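Hydrogenase maturation factor (Thermoanaerobacter tengcongensis, PDB 3VTH) probably transfers the carbamoyl group of carbamoyl phosphate, with use of ATP, to the C-terminal cysteine of HypE during maturation of [NiFe]-hydrogenases. Local coordinates at residues R26-F30 against E66-P72; P106-M111 against R385-P391; C114-E120 against D176-H180; L276-R281 against V306-Y310. The contacts are given in a common frame with arbitrary orientation. Residues are numbered along the deposited sequence.

Contact 1. Residues R26-F30 against E66-P72; sequences RPFVF and EIKENPP. With PO4 (phosphate ion), chain E.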
# COMPACT_ATOMS: atom_id res chain seq x y z
N ARG A 26 17.87 7.84 -21.08
CA ARG A 26 19.06 7.88 -21.94
C ARG A 26 18.70 8.01 -23.42
O ARG A 26 19.17 8.94 -24.06
CB ARG A 26 20.02 6.72 -21.64
CG ARG A 26 20.77 6.91 -20.30
CD ARG A 26 21.51 5.67 -19.87
NE ARG A 26 20.59 4.60 -19.45
CZ ARG A 26 20.97 3.38 -19.06
NH1 ARG A 26 22.27 3.05 -19.04
NH2 ARG A 26 20.05 2.49 -18.69
N PRO A 27 17.81 7.13 -23.95
CA PRO A 27 17.43 7.33 -25.36
C PRO A 27 16.69 8.65 -25.63
O PRO A 27 16.92 9.26 -26.68
CB PRO A 27 16.52 6.12 -25.67
CG PRO A 27 16.16 5.52 -24.35
CD PRO A 27 17.32 5.83 -23.44
N PHE A 28 15.83 9.08 -24.70
CA PHE A 28 15.17 10.38 -24.79
C PHE A 28 16.21 11.52 -24.94
O PHE A 28 16.10 12.34 -25.84
CB PHE A 28 14.28 10.58 -23.55
CG PHE A 28 13.63 11.95 -23.46
CD1 PHE A 28 13.96 12.82 -22.45
CD2 PHE A 28 12.69 12.35 -24.41
CE1 PHE A 28 13.38 14.09 -22.36
CE2 PHE A 28 12.10 13.62 -24.34
CZ PHE A 28 12.44 14.48 -23.30
N VAL A 29 17.21 11.54 -24.07
CA VAL A 29 18.23 12.61 -24.11
C VAL A 29 19.01 12.55 -25.41
O VAL A 29 19.26 13.58 -26.03
CB VAL A 29 19.15 12.54 -22.86
CG1 VAL A 29 20.47 13.31 -23.05
CG2 VAL A 29 18.38 13.06 -21.63
N PHE A 30 19.37 11.34 -25.83
CA PHE A 30 20.09 11.18 -27.08
C PHE A 30 19.33 11.84 -28.23
O PHE A 30 19.90 12.58 -29.04
CB PHE A 30 20.32 9.70 -27.39
CG PHE A 30 21.02 9.46 -28.70
CD1 PHE A 30 20.30 9.34 -29.88
CD2 PHE A 30 22.42 9.36 -28.75
CE1 PHE A 30 20.95 9.13 -31.12
CE2 PHE A 30 23.08 9.14 -29.98
CZ PHE A 30 22.36 9.03 -31.16
N GLU A 66 12.82 21.05 -23.15
CA GLU A 66 12.19 19.77 -23.53
C GLU A 66 12.20 18.77 -22.38
O GLU A 66 11.20 18.11 -22.13
CB GLU A 66 12.83 19.15 -24.77
CG GLU A 66 12.07 19.41 -26.07
CD GLU A 66 10.94 18.42 -26.29
OE1 GLU A 66 11.24 17.22 -26.50
OE2 GLU A 66 9.76 18.83 -26.26
N ILE A 67 13.33 18.68 -21.68
CA ILE A 67 13.41 17.80 -20.52
C ILE A 67 12.39 18.21 -19.45
O ILE A 67 11.65 17.36 -18.95
CB ILE A 67 14.82 17.76 -19.91
CG1 ILE A 67 15.80 17.09 -20.86
CG2 ILE A 67 14.78 17.00 -18.58
CD1 ILE A 67 17.26 17.22 -20.47
N LYS A 68 12.33 19.50 -19.14
CA LYS A 68 11.41 20.01 -18.12
C LYS A 68 9.95 19.85 -18.55
O LYS A 68 9.09 19.55 -17.72
CB LYS A 68 11.72 21.49 -17.78
CG LYS A 68 13.13 21.71 -17.18
CD LYS A 68 13.44 23.18 -16.97
CE LYS A 68 14.60 23.38 -16.00
NZ LYS A 68 14.98 24.82 -15.86
N GLU A 69 9.67 20.05 -19.84
CA GLU A 69 8.29 20.07 -20.35
C GLU A 69 7.69 18.70 -20.66
O GLU A 69 6.51 18.46 -20.38
CB GLU A 69 8.16 20.96 -21.58
CG GLU A 69 7.89 22.41 -21.25
CD GLU A 69 7.99 23.33 -22.47
OE1 GLU A 69 7.92 22.83 -23.62
OE2 GLU A 69 8.14 24.55 -22.27
N ASN A 70 8.46 17.81 -21.29
CA ASN A 70 7.94 16.45 -21.49
C ASN A 70 8.96 15.36 -21.22
O ASN A 70 9.44 14.71 -22.15
CB ASN A 70 7.21 16.27 -22.83
CG ASN A 70 8.02 16.69 -24.00
OD1 ASN A 70 7.99 17.86 -24.40
ND2 ASN A 70 8.74 15.73 -24.59
N PRO A 71 9.28 15.18 -19.93
CA PRO A 71 10.16 14.12 -19.54
C PRO A 71 9.50 12.76 -19.81
O PRO A 71 8.29 12.70 -20.06
CB PRO A 71 10.31 14.34 -18.02
CG PRO A 71 9.05 14.97 -17.62
CD PRO A 71 8.65 15.84 -18.77
N PRO A 72 10.28 11.68 -19.76
CA PRO A 72 9.69 10.37 -20.02
C PRO A 72 8.51 10.08 -19.09
O PRO A 72 8.48 10.58 -17.95
CB PRO A 72 10.85 9.41 -19.75
CG PRO A 72 12.11 10.28 -20.05
CD PRO A 72 11.72 11.60 -19.47
P PO4 E . 16.98 4.51 -18.78
O1 PO4 E . 15.94 3.54 -19.28
O2 PO4 E . 16.32 5.73 -18.19
O3 PO4 E . 17.77 3.84 -17.70
O4 PO4 E . 17.87 4.94 -19.93

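Contact 2. Residues P106-M111 against R385-P391; sequences PVSPDM and RGYAPQP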
# COMPACT_ATOMS: atom_id res chain seq x y z
N PRO A 106 16.60 6.70 -6.41
CA PRO A 106 15.34 5.97 -6.33
C PRO A 106 15.21 4.92 -7.45
O PRO A 106 15.88 5.03 -8.49
CB PRO A 106 14.30 7.07 -6.52
CG PRO A 106 14.97 8.30 -5.95
CD PRO A 106 16.42 8.16 -6.35
N VAL A 107 14.34 3.92 -7.23
CA VAL A 107 14.07 2.84 -8.17
C VAL A 107 12.60 2.90 -8.58
O VAL A 107 11.71 3.09 -7.72
CB VAL A 107 14.44 1.46 -7.56
CG1 VAL A 107 13.85 0.28 -8.36
CG2 VAL A 107 15.99 1.30 -7.48
N SER A 108 12.34 2.76 -9.87
CA SER A 108 10.98 2.77 -10.40
C SER A 108 10.14 1.61 -9.86
O SER A 108 10.63 0.48 -9.78
CB SER A 108 10.98 2.73 -11.93
OG SER A 108 9.62 2.74 -12.42
N PRO A 109 8.87 1.87 -9.51
CA PRO A 109 7.98 0.71 -9.32
C PRO A 109 7.76 -0.07 -10.63
O PRO A 109 8.03 0.43 -11.73
CB PRO A 109 6.66 1.34 -8.85
CG PRO A 109 7.06 2.68 -8.27
CD PRO A 109 8.22 3.14 -9.14
N ASP A 110 7.30 -1.31 -10.48
CA ASP A 110 6.79 -2.13 -11.59
C ASP A 110 5.57 -1.49 -12.23
O ASP A 110 4.69 -0.97 -11.53
CB ASP A 110 6.42 -3.51 -11.05
CG ASP A 110 7.57 -4.14 -10.30
OD1 ASP A 110 8.53 -4.57 -10.97
OD2 ASP A 110 7.54 -4.14 -9.05
N MET A 111 5.50 -1.55 -13.56
CA MET A 111 4.46 -0.84 -14.30
C MET A 111 3.67 -1.74 -15.25
O MET A 111 4.25 -2.61 -15.89
CB MET A 111 5.08 0.35 -15.07
CG MET A 111 5.54 1.50 -14.16
SD MET A 111 4.16 2.34 -13.33
CE MET A 111 4.99 3.13 -11.93
N ARG A 385 2.85 -3.27 -5.04
CA ARG A 385 3.23 -3.23 -6.47
C ARG A 385 2.71 -1.98 -7.19
O ARG A 385 1.53 -1.60 -7.03
CB ARG A 385 2.76 -4.49 -7.23
CG ARG A 385 3.16 -4.46 -8.74
CD ARG A 385 2.68 -5.67 -9.53
NE ARG A 385 1.28 -6.02 -9.28
CZ ARG A 385 0.22 -5.38 -9.77
NH1 ARG A 385 0.35 -4.31 -10.57
NH2 ARG A 385 -1.00 -5.81 -9.45
N GLY A 386 3.57 -1.33 -7.98
CA GLY A 386 3.15 -0.14 -8.73
C GLY A 386 3.29 1.17 -7.97
O GLY A 386 3.30 2.23 -8.59
N TYR A 387 3.43 1.09 -6.63
CA TYR A 387 3.65 2.27 -5.78
C TYR A 387 5.02 2.20 -5.10
O TYR A 387 5.87 3.05 -5.32
CB TYR A 387 2.55 2.40 -4.72
CG TYR A 387 1.19 2.74 -5.27
CD1 TYR A 387 0.63 4.03 -5.09
CD2 TYR A 387 0.46 1.80 -6.02
CE1 TYR A 387 -0.62 4.34 -5.62
CE2 TYR A 387 -0.79 2.11 -6.55
CZ TYR A 387 -1.33 3.37 -6.34
OH TYR A 387 -2.59 3.66 -6.85
N ALA A 388 5.22 1.20 -4.24
CA ALA A 388 6.53 0.92 -3.70
C ALA A 388 7.43 0.41 -4.82
O ALA A 388 6.98 -0.33 -5.71
CB ALA A 388 6.44 -0.12 -2.58
N PRO A 389 8.72 0.75 -4.77
CA PRO A 389 9.40 1.44 -3.68
C PRO A 389 9.59 2.96 -3.89
O PRO A 389 10.58 3.53 -3.42
CB PRO A 389 10.77 0.77 -3.69
CG PRO A 389 11.04 0.59 -5.19
CD PRO A 389 9.67 0.31 -5.81
N GLN A 390 8.69 3.60 -4.63
CA GLN A 390 8.81 5.07 -4.82
C GLN A 390 8.79 5.74 -3.45
O GLN A 390 7.88 5.47 -2.63
CB GLN A 390 7.70 5.61 -5.73
CG GLN A 390 7.73 7.15 -5.92
CD GLN A 390 6.69 7.65 -6.93
OE1 GLN A 390 6.12 6.87 -7.69
NE2 GLN A 390 6.46 8.96 -6.94
N PRO A 391 9.80 6.60 -3.18
CA PRO A 391 9.88 7.20 -1.86
C PRO A 391 8.85 8.32 -1.65
O PRO A 391 8.32 8.87 -2.61
CB PRO A 391 11.29 7.76 -1.82
CG PRO A 391 11.59 8.11 -3.30
CD PRO A 391 10.94 6.98 -4.04
O HOH W 1 12.55 4.10 -5.26
O HOH W 2 6.43 -2.04 -7.76
O HOH W 3 2.32 -2.26 -11.52

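Contact 3. Residues C114-E120 against D176-H180; sequences CEDCLRE and DRRFH. With ZN (zinc ion), chain C.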
# COMPACT_ATOMS: atom_id res chain seq x y z
N CYS A 114 2.03 -0.68 -21.37
CA CYS A 114 1.66 0.58 -22.03
C CYS A 114 0.81 0.33 -23.27
O CYS A 114 0.73 -0.80 -23.77
CB CYS A 114 2.91 1.40 -22.39
SG CYS A 114 3.88 0.77 -23.79
N GLU A 115 0.16 1.37 -23.77
CA GLU A 115 -0.69 1.21 -24.95
C GLU A 115 0.07 0.79 -26.22
O GLU A 115 -0.47 0.09 -27.06
CB GLU A 115 -1.56 2.45 -25.19
CG GLU A 115 -0.83 3.63 -25.83
CD GLU A 115 -1.78 4.78 -26.19
OE1 GLU A 115 -2.64 4.61 -27.08
OE2 GLU A 115 -1.64 5.87 -25.59
N ASP A 116 1.33 1.20 -26.37
CA ASP A 116 2.13 0.81 -27.54
C ASP A 116 2.48 -0.67 -27.53
O ASP A 116 2.38 -1.33 -28.56
CB ASP A 116 3.43 1.63 -27.66
CG ASP A 116 3.18 3.10 -27.92
OD1 ASP A 116 2.43 3.42 -28.85
OD2 ASP A 116 3.72 3.95 -27.18
N CYS A 117 2.89 -1.20 -26.38
CA CYS A 117 3.17 -2.63 -26.27
C CYS A 117 1.90 -3.46 -26.46
O CYS A 117 1.95 -4.51 -27.09
CB CYS A 117 3.82 -2.97 -24.92
SG CYS A 117 5.56 -2.45 -24.83
N LEU A 118 0.79 -2.98 -25.92
CA LEU A 118 -0.48 -3.68 -26.06
C LEU A 118 -0.91 -3.78 -27.53
O LEU A 118 -1.42 -4.81 -27.96
CB LEU A 118 -1.58 -3.00 -25.22
CG LEU A 118 -2.93 -3.72 -25.11
CD1 LEU A 118 -2.75 -5.09 -24.48
CD2 LEU A 118 -3.91 -2.88 -24.27
N ARG A 119 -0.72 -2.70 -28.29
CA ARG A 119 -0.99 -2.71 -29.74
C ARG A 119 -0.12 -3.74 -30.45
O ARG A 119 -0.63 -4.52 -31.25
CB ARG A 119 -0.75 -1.32 -30.35
CG ARG A 119 -1.26 -1.15 -31.78
CD ARG A 119 -0.51 -0.06 -32.57
NE ARG A 119 -0.34 1.17 -31.78
CZ ARG A 119 0.78 1.52 -31.16
NH1 ARG A 119 1.87 0.77 -31.24
NH2 ARG A 119 0.81 2.64 -30.47
N GLU A 120 1.17 -3.74 -30.15
CA GLU A 120 2.09 -4.73 -30.73
C GLU A 120 1.71 -6.17 -30.35
O GLU A 120 1.65 -7.05 -31.20
CB GLU A 120 3.55 -4.42 -30.35
CG GLU A 120 4.11 -3.14 -31.03
CD GLU A 120 5.48 -2.71 -30.49
OE1 GLU A 120 6.02 -1.69 -30.99
OE2 GLU A 120 6.02 -3.34 -29.57
N ASP A 176 14.13 3.43 -33.78
CA ASP A 176 13.26 2.42 -33.17
C ASP A 176 12.80 2.89 -31.79
O ASP A 176 13.55 3.52 -31.05
CB ASP A 176 13.94 1.05 -33.10
CG ASP A 176 12.96 -0.09 -32.86
OD1 ASP A 176 12.40 -0.18 -31.75
OD2 ASP A 176 12.74 -0.89 -33.78
N ARG A 177 11.56 2.57 -31.42
CA ARG A 177 11.09 3.03 -30.12
C ARG A 177 11.75 2.26 -28.98
O ARG A 177 11.72 2.71 -27.83
CB ARG A 177 9.56 3.04 -30.02
CG ARG A 177 8.92 1.70 -29.78
CD ARG A 177 7.41 1.87 -29.67
NE ARG A 177 6.80 0.66 -29.13
CZ ARG A 177 6.63 0.43 -27.83
NH1 ARG A 177 7.00 1.33 -26.94
NH2 ARG A 177 6.08 -0.70 -27.44
N ARG A 178 12.38 1.13 -29.31
CA ARG A 178 13.17 0.37 -28.32
C ARG A 178 14.68 0.66 -28.37
O ARG A 178 15.48 -0.12 -27.85
CB ARG A 178 12.92 -1.14 -28.45
CG ARG A 178 11.58 -1.56 -27.89
CD ARG A 178 11.34 -3.06 -28.05
NE ARG A 178 10.06 -3.43 -27.45
CZ ARG A 178 8.90 -3.40 -28.09
NH1 ARG A 178 8.84 -3.01 -29.37
NH2 ARG A 178 7.79 -3.74 -27.45
N PHE A 179 15.05 1.79 -28.99
CA PHE A 179 16.42 2.30 -28.93
C PHE A 179 16.89 2.38 -27.47
O PHE A 179 16.25 3.02 -26.64
CB PHE A 179 16.47 3.70 -29.57
CG PHE A 179 17.84 4.31 -29.64
CD1 PHE A 179 18.10 5.53 -29.02
CD2 PHE A 179 18.86 3.70 -30.37
CE1 PHE A 179 19.37 6.13 -29.11
CE2 PHE A 179 20.13 4.29 -30.48
CZ PHE A 179 20.38 5.50 -29.84
N HIS A 180 17.99 1.69 -27.17
CA HIS A 180 18.52 1.61 -25.81
C HIS A 180 17.49 1.25 -24.73
O HIS A 180 17.54 1.77 -23.60
CB HIS A 180 19.29 2.89 -25.45
CG HIS A 180 20.69 2.90 -25.98
ND1 HIS A 180 21.79 2.85 -25.16
CD2 HIS A 180 21.16 2.89 -27.25
CE1 HIS A 180 22.89 2.86 -25.90
NE2 HIS A 180 22.53 2.88 -27.17
ZN ZN C . 5.53 -0.75 -23.29

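Contact 4. Residues L276-R281 against V306-Y310; sequences LLSQRR and VMLPY. With PO4 (phosphate ion), chain L.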
# COMPACT_ATOMS: atom_id res chain seq x y z
N LEU A 276 -7.94 2.67 -11.53
CA LEU A 276 -7.98 1.35 -12.19
C LEU A 276 -7.08 1.28 -13.41
O LEU A 276 -6.34 0.30 -13.60
CB LEU A 276 -9.40 1.01 -12.62
CG LEU A 276 -10.36 0.48 -11.55
CD1 LEU A 276 -11.81 0.57 -12.04
CD2 LEU A 276 -9.97 -0.94 -11.19
N LEU A 277 -7.15 2.32 -14.23
CA LEU A 277 -6.44 2.39 -15.50
C LEU A 277 -4.97 2.80 -15.38
O LEU A 277 -4.20 2.59 -16.31
CB LEU A 277 -7.15 3.34 -16.48
CG LEU A 277 -8.49 2.85 -17.07
CD1 LEU A 277 -9.24 4.02 -17.69
CD2 LEU A 277 -8.30 1.73 -18.13
N SER A 278 -4.58 3.38 -14.25
CA SER A 278 -3.17 3.76 -14.03
C SER A 278 -2.24 2.59 -14.37
O SER A 278 -2.57 1.45 -14.09
CB SER A 278 -2.94 4.13 -12.57
OG SER A 278 -1.58 4.47 -12.32
N GLN A 279 -1.07 2.88 -14.93
CA GLN A 279 -0.06 1.82 -15.08
C GLN A 279 0.37 1.23 -13.73
O GLN A 279 0.93 0.14 -13.68
CB GLN A 279 1.17 2.32 -15.84
CG GLN A 279 1.03 2.33 -17.35
CD GLN A 279 2.32 2.79 -18.00
OE1 GLN A 279 2.60 3.99 -18.04
NE2 GLN A 279 3.14 1.85 -18.45
N ARG A 280 0.10 1.93 -12.63
CA ARG A 280 0.41 1.33 -11.33
C ARG A 280 -0.44 0.05 -11.14
O ARG A 280 -0.03 -0.87 -10.42
CB ARG A 280 0.22 2.34 -10.20
CG ARG A 280 1.07 3.62 -10.32
CD ARG A 280 0.89 4.51 -9.07
NE ARG A 280 1.59 5.80 -9.18
CZ ARG A 280 2.86 6.01 -8.83
NH1 ARG A 280 3.59 5.01 -8.36
NH2 ARG A 280 3.39 7.24 -8.95
N ARG A 281 -1.61 0.01 -11.78
CA ARG A 281 -2.53 -1.14 -11.75
C ARG A 281 -2.72 -1.74 -10.36
O ARG A 281 -2.28 -2.87 -10.12
CB ARG A 281 -2.07 -2.23 -12.75
CG ARG A 281 -2.15 -1.81 -14.23
CD ARG A 281 -3.59 -1.73 -14.69
NE ARG A 281 -3.84 -0.72 -15.74
CZ ARG A 281 -4.44 -0.96 -16.91
NH1 ARG A 281 -4.86 -2.18 -17.22
NH2 ARG A 281 -4.64 0.04 -17.76
N VAL A 306 -11.23 -4.75 -7.11
CA VAL A 306 -11.11 -5.07 -8.54
C VAL A 306 -9.83 -4.51 -9.13
O VAL A 306 -9.46 -3.38 -8.84
CB VAL A 306 -12.33 -4.54 -9.35
CG1 VAL A 306 -12.25 -5.00 -10.81
CG2 VAL A 306 -13.63 -5.06 -8.74
N MET A 307 -9.18 -5.30 -9.96
CA MET A 307 -8.03 -4.85 -10.73
C MET A 307 -8.22 -5.18 -12.21
O MET A 307 -9.01 -6.06 -12.60
CB MET A 307 -6.75 -5.53 -10.21
CG MET A 307 -6.68 -7.04 -10.54
SD MET A 307 -5.41 -7.95 -9.62
CE MET A 307 -4.15 -6.68 -9.51
N LEU A 308 -7.47 -4.46 -13.03
CA LEU A 308 -7.45 -4.72 -14.47
C LEU A 308 -6.17 -5.50 -14.78
O LEU A 308 -5.31 -5.63 -13.92
CB LEU A 308 -7.48 -3.38 -15.22
CG LEU A 308 -8.75 -2.54 -15.03
CD1 LEU A 308 -8.69 -1.23 -15.83
CD2 LEU A 308 -10.01 -3.33 -15.40
N PRO A 309 -6.05 -6.04 -16.01
CA PRO A 309 -4.82 -6.74 -16.41
C PRO A 309 -3.59 -5.84 -16.24
O PRO A 309 -3.69 -4.62 -16.50
CB PRO A 309 -5.05 -7.01 -17.90
CG PRO A 309 -6.53 -7.12 -18.05
CD PRO A 309 -7.07 -6.07 -17.08
N TYR A 310 -2.47 -6.41 -15.81
CA TYR A 310 -1.25 -5.62 -15.63
C TYR A 310 0.00 -6.18 -16.31
O TYR A 310 1.02 -5.48 -16.42
CB TYR A 310 -0.97 -5.30 -14.14
CG TYR A 310 -0.74 -6.48 -13.23
CD1 TYR A 310 -1.82 -7.05 -12.51
CD2 TYR A 310 0.54 -7.02 -13.05
CE1 TYR A 310 -1.62 -8.13 -11.66
CE2 TYR A 310 0.75 -8.12 -12.19
CZ TYR A 310 -0.33 -8.66 -11.50
OH TYR A 310 -0.16 -9.73 -10.65
P PO4 L . 0.35 9.24 -10.03
O1 PO4 L . 0.30 7.82 -10.58
O2 PO4 L . -0.64 9.37 -8.88
O3 PO4 L . 1.73 9.58 -9.50
O4 PO4 L . -0.03 10.19 -11.14
O HOH W 4 -6.00 -2.11 -11.96

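Contact 1. Residues R26-F30 against E66-P72
Arg26 stands near the start of helix 25-35 and faces a phosphate ion rather than residues 66-72. Its backbone N donates to phosphate O4 at 3.1 Å. Its side chain adds two bonds, Arg26 NE to O4 and Arg26 NH2 to O3, both 2.8 Å. Backbone N atoms of Gly22, Val23, Gly24 and Phe25 also hydrogen-bond the phosphate. Arg26 is the predicted active-site arginine of the acylphosphatase domain, so the phosphate probably marks where the phosphoryl group of a substrate would sit. Pro27 packs on Phe179, and its CD also lies 3.7 Å from phosphate O4. Phe28 makes most of the contact with residues 66-72, at the end of helix 57-69. Asn70 is the first residue there to leave helical geometry. Phe28 CZ comes 3.2 Å from Asn70 O and, with the ring edge-on, 4.0 Å from Glu66 O. Apolar contacts flank it: Phe28 CE1 to Ile67 CG1 at 4.1 Å and Phe28 CD1 to Pro72 CD at 3.9 Å. The two helices belong to the alpha/beta sandwich of the acylphosphatase fold, in which they pack on one mixed sheet. The Val29 side chain touches Leu49 and Ile51 of strand 48-55 in that sheet, and Val29 CG2 brushes Ile67 CD1 at 4.5 Å. Phe30 N bonds to Arg26 O at 3.0 Å as part of the helix, and the Phe30 ring meets Phe179.

Contact 2. Residues P106-M111 against R385-P391
Pro109 has the largest area covered here. Its ring points at residues 386-390 and sits against their carbonyls: CG is 3.2 Å from Tyr387 O, and CB is 3.5 Å from Gly386 O and 3.6 Å from Ala388 O. Pro109 CG also touches Gln390 CB at 3.9 Å. Pro389 comes next. A cis peptide precedes it, and the Gln390 N to Tyr387 O bond of 3.0 Å closes the bend around it. Its CG lies 3.6 Å from Val107 O and its CD 3.9 Å from Pro109 CA. Both segments are irregular and rich in proline. Residues 106-111 lie in the loop between strand 93-95 and helix 115-121, and residues 385-391 in the loop between strands 377-378 and 392-393, so the contact joins two loops far apart in the chain. Gly386 and Asp110 have equal areas covered. The Gly386 CA makes a CA-H...O contact of 3.3 Å with Asp110 O. Water carries the polar links. Water 2 donates to Asp110 OD2 and Ala388 O, both at 2.7 Å, and accepts from Asp110 N and Gly386 N. Water 1 joins Val107 N to Pro389 O, and water 3 joins Asp110 O to Arg385 NH1. Asp110 OD1 is hydrogen-bonded to Ser144 OG and to the backbone N of Arg142, while Arg385 forms a salt bridge with Asp368.

Contact 3. Residues C114-E120 against D176-H180
Glu120 holds two arginines at once. Its OE2 accepts from Arg178 NH1 and Arg178 NH2, both at 2.8 Å, and its OE1 accepts from Arg177 NE at 3.1 Å. A weak bond of 3.4 Å runs from Arg177 NH2 to Glu120 OE2. The result is a salt-bridge network between the helix 115-121 of the first zinc finger and a loop of the second. Arg177 NH2 also makes a weak bond to Cys117 SG, 3.2 Å. That sulfur is a zinc ligand at 2.3 Å, as is Cys114 SG; Cys136 and Cys139 complete the four-cysteine site. Cys114 is the N-cap of the helix, and its SG accepts from Cys117 N at 3.4 Å, so Cys114 both binds zinc and caps the helix. On the arginine side, residues 176-179 form a type I beta turn. Asp176 OD1 accepts from Arg178 N at 2.8 Å in an Asx turn. Arg178 has a further bond, from NE to Asn135 O. Packing is slight beyond this: Asp116 CB lies over one face of the Arg177 guanidinium, 3.4 Å from CZ. Asp116 OD1 bridges to Arg119 NH2 at a very short 2.4 Å. With four thiolate ligands the zinc site carries net negative charge, so the neighbouring guanidinium of Arg177 probably offsets part of it. Glu120 offsets only part of the charge of Arg177 and Arg178 while it ties the two fingers together.

Contact 4. Residues L276-R281 against V306-Y310
Helix 270-277 ends just inside the first segment, and strand 303-307 ends inside the second. Ser278 is the first residue beyond helical geometry. It begins a type I beta turn to Arg281, closed by Arg281 N to Ser278 O at 2.9 Å. Ser278 OG also accepts from Arg280 N at 3.1 Å, an ST turn. The backbones come nearest at Arg281 and Tyr310, with CA atoms 6.1 Å apart. Water 4 bridges Leu276 O and Leu308 N, at 2.9 and 3.0 Å. Both segments belong to the YrdC-like domain, where the helix leads through the turn into strand 283-287, the antiparallel neighbour of strand 303-307 in a large mixed sheet. Leu276 lies against that sheet: its CD2 is 3.4 Å from Val306 O, and its CB is 4.0 Å from Leu308 CD1. Leu277 CD2 meets Leu308 CD1 at 3.8 Å. Leu308 in turn packs on Val259 and Val262 of helix 259-265. Arg281 has the largest covered area. Its NH1 donates to Pro309 O at 2.8 Å, NH2 to Leu277 O at 3.0 Å and NE to Ser278 O at 3.0 Å, so the guanidinium ties the helix end and turn to the second segment. Leu308 CD1 covers one guanidinium face. Arg281 CB touches Tyr310 CB at 3.5 Å. Arg280 points away and binds a phosphate ion through NE and NH2.

Contacts 2 and 4 are buried and lie nearer the centre of the chain; contacts 1 and 3 are only partly buried and lie about 30 Å from it, centre to centre. The first pair touches through Arg280, which bonds to Gly386 O and Gln390 OE1, and Arg385, which makes a cation-pi contact with Tyr310 and packs on Met307. Contacts 1 and 3 meet where Pro27 and Phe30 pack on Phe179, joining the acylphosphatase domain to the second finger. Contact 3 is nested in the loop closed by contact 2, and so is contact 4. Their chemistry differs: apolar packing in contact 1, prolines and water in contact 2, ion pairs in contact 3, leucines with an arginine in contact 4.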